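Local coordinates for type III Pentaketide Synthase (Neurospora crassa, PDB 3EUO), which probably transfers acyl groups as a type III polyketide synthase of the chalcone and stilbene synthase family, building pentaketide chains, at residues S275-Q278 and D279-S283; V252-S255 and P256-V260; H121-A124 and K125-L129. All coordinates share one frame; numbering follows the deposited sequence.

Contact 1: residues S275-Q278 and D279-S283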
loop_
_atom_site.group_PDB
_atom_site.type_symbol
_atom_site.label_atom_id
_atom_site.label_comp_id
_atom_site.label_asym_id
_atom_site.label_seq_id
_atom_site.Cartn_x
_atom_site.Cartn_y
_atom_site.Cartn_z
ATOM N N SER A 275 8.000 10.218 -26.846
ATOM C CA SER A 275 7.473 11.481 -27.381
ATOM C C SER A 275 7.349 12.575 -26.314
ATOM O O SER A 275 7.513 13.757 -26.618
ATOM C CB SER A 275 6.145 11.277 -28.115
ATOM O OG SER A 275 5.106 10.924 -27.227
ATOM N N SER A 276 7.091 12.175 -25.069
ATOM C CA SER A 276 7.002 13.124 -23.959
ATOM C C SER A 276 8.337 13.811 -23.669
ATOM O O SER A 276 8.363 14.938 -23.175
ATOM C CB SER A 276 6.455 12.452 -22.691
ATOM O OG SER A 276 7.382 11.534 -22.130
ATOM N N LEU A 277 9.443 13.144 -23.987
ATOM C CA LEU A 277 10.760 13.702 -23.682
ATOM C C LEU A 277 11.754 13.684 -24.848
ATOM O O LEU A 277 12.954 13.862 -24.640
ATOM C CB LEU A 277 11.354 13.021 -22.435
ATOM C CG LEU A 277 11.237 11.503 -22.308
ATOM C CD1 LEU A 277 12.082 10.790 -23.368
ATOM C CD2 LEU A 277 11.621 11.042 -20.909
ATOM N N GLN A 278 11.257 13.500 -26.073
ATOM C CA GLN A 278 12.132 13.393 -27.251
ATOM C C GLN A 278 13.003 14.627 -27.486
ATOM O O GLN A 278 14.127 14.507 -27.970
ATOM C CB GLN A 278 11.340 13.044 -28.516
ATOM C CG GLN A 278 10.191 13.989 -28.851
ATOM C CD GLN A 278 9.484 13.608 -30.141
ATOM O OE1 GLN A 278 9.559 12.463 -30.595
ATOM N NE2 GLN A 278 8.797 14.566 -30.741
ATOM N N ASP A 279 12.478 15.801 -27.133
ATOM C CA ASP A 279 13.211 17.062 -27.269
ATOM C C ASP A 279 14.411 17.151 -26.316
ATOM O O ASP A 279 15.362 17.892 -26.575
ATOM C CB ASP A 279 12.273 18.260 -27.068
ATOM C CG ASP A 279 11.201 18.364 -28.157
ATOM O OD1 ASP A 279 11.360 17.756 -29.240
ATOM O OD2 ASP A 279 10.190 19.066 -27.925
ATOM N N GLN A 280 14.364 16.394 -25.224
ATOM C CA GLN A 280 15.465 16.344 -24.260
ATOM C C GLN A 280 16.578 15.392 -24.704
ATOM O O GLN A 280 17.696 15.453 -24.187
ATOM C CB GLN A 280 14.956 15.917 -22.876
ATOM C CG GLN A 280 13.909 16.838 -22.277
ATOM C CD GLN A 280 13.220 16.235 -21.066
ATOM O OE1 GLN A 280 13.870 15.683 -20.169
ATOM N NE2 GLN A 280 11.892 16.339 -21.032
ATOM N N LEU A 281 16.266 14.513 -25.656
ATOM C CA LEU A 281 17.204 13.475 -26.084
ATOM C C LEU A 281 17.978 13.851 -27.350
ATOM O O LEU A 281 17.407 14.440 -28.271
ATOM C CB LEU A 281 16.478 12.139 -26.297
ATOM C CG LEU A 281 15.629 11.553 -25.160
ATOM C CD1 LEU A 281 15.264 10.124 -25.480
ATOM C CD2 LEU A 281 16.331 11.625 -23.803
ATOM N N PRO A 282 19.282 13.511 -27.394
ATOM C CA PRO A 282 20.129 13.695 -28.579
ATOM C C PRO A 282 19.661 12.853 -29.767
ATOM O O PRO A 282 18.832 11.954 -29.599
ATOM C CB PRO A 282 21.502 13.191 -28.112
ATOM C CG PRO A 282 21.460 13.243 -26.647
ATOM C CD PRO A 282 20.046 12.932 -26.276
ATOM N N SER A 283 20.206 13.140 -30.952
ATOM C CA SER A 283 19.844 12.422 -32.176
ATOM C C SER A 283 20.183 10.936 -32.131
ATOM O O SER A 283 19.525 10.126 -32.781
ATOM C CB SER A 283 20.489 13.070 -33.409
ATOM O OG SER A 283 21.888 13.210 -33.260
HETATM O O HOH W 1 9.751 16.280 -25.827
#

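Contact 2: residues V252-S255 and P256-V260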
loop_
_atom_site.group_PDB
_atom_site.type_symbol
_atom_site.label_atom_id
_atom_site.label_comp_id
_atom_site.label_asym_id
_atom_site.label_seq_id
_atom_site.Cartn_x
_atom_site.Cartn_y
_atom_site.Cartn_z
ATOM N N VAL A 252 -0.990 -17.734 -6.984
ATOM C CA VAL A 252 -0.688 -17.114 -8.274
ATOM C C VAL A 252 -1.845 -17.299 -9.262
ATOM O O VAL A 252 -2.405 -18.384 -9.363
ATOM C CB VAL A 252 0.595 -17.714 -8.884
ATOM C CG1 VAL A 252 0.814 -17.202 -10.299
ATOM C CG2 VAL A 252 1.805 -17.385 -8.016
ATOM N N VAL A 253 -2.211 -16.222 -9.958
ATOM C CA VAL A 253 -3.102 -16.305 -11.118
ATOM C C VAL A 253 -2.241 -15.948 -12.329
ATOM O O VAL A 253 -1.559 -14.922 -12.333
ATOM C CB VAL A 253 -4.325 -15.343 -11.006
ATOM C CG1 VAL A 253 -5.171 -15.376 -12.285
ATOM C CG2 VAL A 253 -5.188 -15.709 -9.799
ATOM N N LEU A 254 -2.248 -16.817 -13.337
ATOM C CA LEU A 254 -1.414 -16.629 -14.516
ATOM C C LEU A 254 -2.026 -17.347 -15.719
ATOM O O LEU A 254 -2.145 -18.578 -15.736
ATOM C CB LEU A 254 0.017 -17.110 -14.241
ATOM C CG LEU A 254 1.104 -17.029 -15.319
ATOM C CD1 LEU A 254 1.265 -15.614 -15.894
ATOM C CD2 LEU A 254 2.418 -17.515 -14.739
ATOM N N SER A 255 -2.427 -16.567 -16.713
ATOM C CA SER A 255 -3.073 -17.113 -17.900
ATOM C C SER A 255 -2.056 -17.222 -19.024
ATOM O O SER A 255 -0.994 -16.587 -18.963
ATOM C CB SER A 255 -4.233 -16.224 -18.342
ATOM O OG SER A 255 -3.768 -15.180 -19.173
ATOM N N PRO A 256 -2.369 -18.037 -20.053
ATOM C CA PRO A 256 -1.496 -18.102 -21.229
ATOM C C PRO A 256 -1.467 -16.804 -22.041
ATOM O O PRO A 256 -0.584 -16.634 -22.879
ATOM C CB PRO A 256 -2.088 -19.252 -22.052
ATOM C CG PRO A 256 -3.471 -19.413 -21.575
ATOM C CD PRO A 256 -3.509 -18.968 -20.149
ATOM N N ARG A 257 -2.406 -15.895 -21.781
ATOM C CA ARG A 257 -2.485 -14.619 -22.512
ATOM C C ARG A 257 -1.363 -13.632 -22.179
ATOM O O ARG A 257 -1.036 -12.768 -22.994
ATOM C CB ARG A 257 -3.819 -13.918 -22.248
ATOM C CG ARG A 257 -5.067 -14.749 -22.496
ATOM C CD ARG A 257 -6.296 -13.966 -22.057
ATOM N NE ARG A 257 -6.780 -13.083 -23.107
ATOM C CZ ARG A 257 -7.307 -11.873 -22.920
ATOM N NH1 ARG A 257 -7.411 -11.329 -21.707
ATOM N NH2 ARG A 257 -7.713 -11.191 -23.977
ATOM N N VAL A 258 -0.787 -13.753 -20.983
ATOM C CA VAL A 258 0.101 -12.715 -20.443
ATOM C C VAL A 258 1.259 -12.311 -21.365
ATOM O O VAL A 258 1.442 -11.123 -21.607
ATOM C CB VAL A 258 0.616 -13.058 -19.020
ATOM C CG1 VAL A 258 1.571 -11.978 -18.500
ATOM C CG2 VAL A 258 -0.555 -13.223 -18.075
ATOM N N PRO A 259 2.028 -13.286 -21.888
ATOM C CA PRO A 259 3.151 -12.882 -22.748
ATOM C C PRO A 259 2.683 -12.111 -23.983
ATOM O O PRO A 259 3.338 -11.150 -24.392
ATOM C CB PRO A 259 3.786 -14.218 -23.161
ATOM C CG PRO A 259 3.289 -15.218 -22.172
ATOM C CD PRO A 259 1.934 -14.753 -21.762
ATOM N N VAL A 260 1.547 -12.516 -24.549
ATOM C CA VAL A 260 1.010 -11.871 -25.743
ATOM C C VAL A 260 0.570 -10.440 -25.435
ATOM O O VAL A 260 0.930 -9.513 -26.164
ATOM C CB VAL A 260 -0.129 -12.701 -26.401
ATOM C CG1 VAL A 260 -0.873 -11.876 -27.440
ATOM C CG2 VAL A 260 0.445 -13.961 -27.049
#

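Contact 3: residues H121-A124 and K125-L129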
loop_
_atom_site.group_PDB
_atom_site.type_symbol
_atom_site.label_atom_id
_atom_site.label_comp_id
_atom_site.label_asym_id
_atom_site.label_seq_id
_atom_site.Cartn_x
_atom_site.Cartn_y
_atom_site.Cartn_z
ATOM N N HIS A 121 7.828 -0.301 8.491
ATOM C CA HIS A 121 8.056 0.210 9.837
ATOM C C HIS A 121 9.306 -0.391 10.475
ATOM O O HIS A 121 10.172 0.335 10.990
ATOM C CB HIS A 121 6.861 -0.061 10.744
ATOM C CG HIS A 121 7.112 0.336 12.165
ATOM N ND1 HIS A 121 7.597 -0.544 13.111
ATOM C CD2 HIS A 121 7.011 1.536 12.781
ATOM C CE1 HIS A 121 7.761 0.095 14.255
ATOM N NE2 HIS A 121 7.406 1.357 14.083
ATOM N N TYR A 122 9.392 -1.717 10.434
ATOM C CA TYR A 122 10.474 -2.457 11.084
ATOM C C TYR A 122 11.813 -2.181 10.397
ATOM O O TYR A 122 12.839 -1.993 11.068
ATOM C CB TYR A 122 10.150 -3.954 11.121
ATOM C CG TYR A 122 8.885 -4.253 11.899
ATOM C CD1 TYR A 122 8.940 -4.582 13.257
ATOM C CD2 TYR A 122 7.635 -4.190 11.284
ATOM C CE1 TYR A 122 7.773 -4.851 13.982
ATOM C CE2 TYR A 122 6.462 -4.458 12.000
ATOM C CZ TYR A 122 6.544 -4.785 13.344
ATOM O OH TYR A 122 5.383 -5.046 14.047
ATOM N N VAL A 123 11.794 -2.104 9.069
ATOM C CA VAL A 123 13.002 -1.749 8.313
ATOM C C VAL A 123 13.491 -0.351 8.708
ATOM O O VAL A 123 14.664 -0.168 9.051
ATOM C CB VAL A 123 12.788 -1.821 6.777
ATOM C CG1 VAL A 123 14.059 -1.351 6.031
ATOM C CG2 VAL A 123 12.429 -3.236 6.351
ATOM N N ALA A 124 12.579 0.619 8.675
ATOM C CA ALA A 124 12.881 2.002 9.051
ATOM C C ALA A 124 13.430 2.124 10.480
ATOM O O ALA A 124 14.363 2.895 10.724
ATOM C CB ALA A 124 11.657 2.875 8.877
ATOM N N LYS A 125 12.841 1.365 11.407
ATOM C CA LYS A 125 13.285 1.329 12.808
ATOM C C LYS A 125 14.709 0.786 12.929
ATOM O O LYS A 125 15.540 1.351 13.645
ATOM C CB LYS A 125 12.325 0.479 13.653
ATOM C CG LYS A 125 12.677 0.386 15.148
ATOM C CD LYS A 125 11.861 -0.712 15.824
ATOM C CE LYS A 125 12.145 -0.835 17.326
ATOM N NZ LYS A 125 13.219 -1.827 17.644
ATOM N N GLU A 126 14.983 -0.317 12.236
ATOM C CA GLU A 126 16.321 -0.908 12.232
ATOM C C GLU A 126 17.369 0.025 11.626
ATOM O O GLU A 126 18.529 0.026 12.053
ATOM C CB GLU A 126 16.319 -2.239 11.488
ATOM C CG GLU A 126 15.734 -3.395 12.273
ATOM C CD GLU A 126 16.248 -4.740 11.783
ATOM O OE1 GLU A 126 17.453 -4.837 11.448
ATOM O OE2 GLU A 126 15.449 -5.701 11.731
ATOM N N LEU A 127 16.952 0.821 10.642
ATOM C CA LEU A 127 17.817 1.812 10.008
ATOM C C LEU A 127 17.991 3.086 10.844
ATOM O O LEU A 127 18.877 3.902 10.564
ATOM C CB LEU A 127 17.279 2.187 8.618
ATOM C CG LEU A 127 17.299 1.114 7.523
ATOM C CD1 LEU A 127 16.448 1.572 6.342
ATOM C CD2 LEU A 127 18.726 0.812 7.063
ATOM N N GLY A 128 17.141 3.265 11.851
ATOM C CA GLY A 128 17.200 4.448 12.708
ATOM C C GLY A 128 16.686 5.696 12.018
ATOM O O GLY A 128 17.148 6.806 12.293
ATOM N N LEU A 129 15.710 5.527 11.124
ATOM C CA LEU A 129 15.130 6.667 10.407
ATOM C C LEU A 129 14.264 7.540 11.312
ATOM O O LEU A 129 13.931 7.144 12.429
ATOM C CB LEU A 129 14.345 6.195 9.177
ATOM C CG LEU A 129 15.131 5.343 8.178
ATOM C CD1 LEU A 129 14.300 5.104 6.937
ATOM C CD2 LEU A 129 16.457 6.002 7.812
#

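Contact 1: residues S275-Q278 and D279-S283
Gln280 N donates to Leu277 O at 3.0 Å, and one residue further on Leu281 N donates to Gln278 O at 3.2 Å. Neither bond follows a carbonyl lone pair: both donors stand well above the plane of the carbonyl that accepts them, in keeping with i to i+3 bonds. A water spans the bend, accepting from Asp279 N at 3.1 Å and giving a weak bond to Ser276 O, so that it bridges the last turn of the helix and the chain beyond. This is how helix 258-277 gives out in the C-terminal domain of the thiolase-like fold: successive i to i+3 bonds carry the backbone round before it enters the loop that leads to strand 292-295. The side chains pack round the bend. Gln280 has its CG anti to its own carbonyl carbon (chi1 -60°) and its chain extended beyond, which lays the amide along Leu277, Gln280 NE2 lying 3.6 Å from Leu277 CB. On the solvent side, the side chains of Gln278 and Asp279 cross obliquely, CG of the former near OD1 of the latter, with the amide and carboxylate planes turned 38° apart. Toward the sheet, buried Leu277 meets the partly exposed Leu281. CD1 of Leu277 lies 3.9 Å from CD1 of Leu281, while CG of Leu281 also rests against Leu277 O at 3.6 Å. Met375 of strand 370-378 touches both leucines, and Tyr359 of strand 359-366 packs on Leu281. With an alanine in place of Leu281, the Leu277 CD1 methyl would probably lose its contact with the Leu281 methyl, opening a gap beside Tyr359 and Met375. Leu277 additionally touches Leu227 of strand 224-233.

Contact 2: residues V252-S255 and P256-V260
Leu254 lays its CD1 methyl against CG2 of Val258 at 3.7 Å, the two side chains crossing at about a right angle. Leu254 just precedes, and Val258 closes, a type I beta turn from Ser255 to Val258 that takes the chain from strand 249-254 of a two-stranded antiparallel hairpin into helix 258-277. Ser255 supplies the capping bond: its OG accepts from Arg257 N at 3.0 Å, with an N-H...O angle of 138°. The hydroxyl is brought over the turn by a chi1 of 86°, which holds it between the backbone N and the carbonyl carbon, and CB of Arg257 lies 3.3 Å from Ser255 OG. The backbone bond of the turn, Val258 N to Ser255 O, is straight but long and weak at 3.5 Å. Asp240, just ahead of the partner strand 241-246, ties the junction together, hydrogen-bonding Ser255 OG through OD1 and forming a salt bridge to Arg257 NH1 through OD2. One carboxylate thus steadies both the capping hydroxyl and the arginine. Proline follows the serine directly, and the fit there is tight, CB of Ser255 lying 3.4 Å from CD of Pro256.

Contact 3: residues H121-A124 and K125-L129
Lys125 N donates to His121 O at 2.9 Å, the shortest of a run of i to i+4 bonds that Glu126 N to Tyr122 O and Leu127 N to Val123 O continue. At Val123 the donor lies in the carbonyl plane. The run then changes step: Leu129 N reaches back to Ala124 O at 3.0 Å, nearly straight at 169°, while Gly128 N bonds to Lys125 O at 3.1 Å. Together with the positive phi of Gly128 these make a Schellman motif, ending helix 119-127 of a beta-alpha-beta unit between strands 105-109 and 134-138. Apolar packing follows the same geometry. Val123 and Leu127 lie side by side, pointing the same way, with CG1 of the valine 3.8 Å from CD1 of the leucine. With its CG anti to the carbonyl carbon (chi1 -67°), Leu127 brings that CG within 3.3 Å of Val123 O. Past the glycine, Leu129 folds back so that its CD1 covers CB of Ala124 at 4.0 Å, both residues also touching Met106 of strand 105-109. Val123 and Leu127 likewise meet strand 168-175, whereas Tyr122 and Lys125 pack on Glu238 of the second subunit. The chemistry implies a helix end in which the carbonyls from His121 to Lys125 are taken up by backbone N-H groups while leucine, valine and alanine carbons pack against the sheet.

How the contacts relate
Along the chain, contact 3 comes first, in the N-terminal domain, and contacts 2 and 1 follow in the C-terminal one. Contacts 2 and 1 stand at the start and finish of helix 258-277, their centres about 34 Å apart and their nearest atoms about 21 Å. Contact 3 ends another helix, 119-127, and its centre lies about 40 Å from that of contact 1 and about 36 Å from that of contact 2, on the other side of the chain's centre from the latter. Contacts 1 and 3 set helix ends against different strands of the nine-stranded mixed sheet, while contact 2 joins the hairpin to a helix: three separate local solutions within one fold.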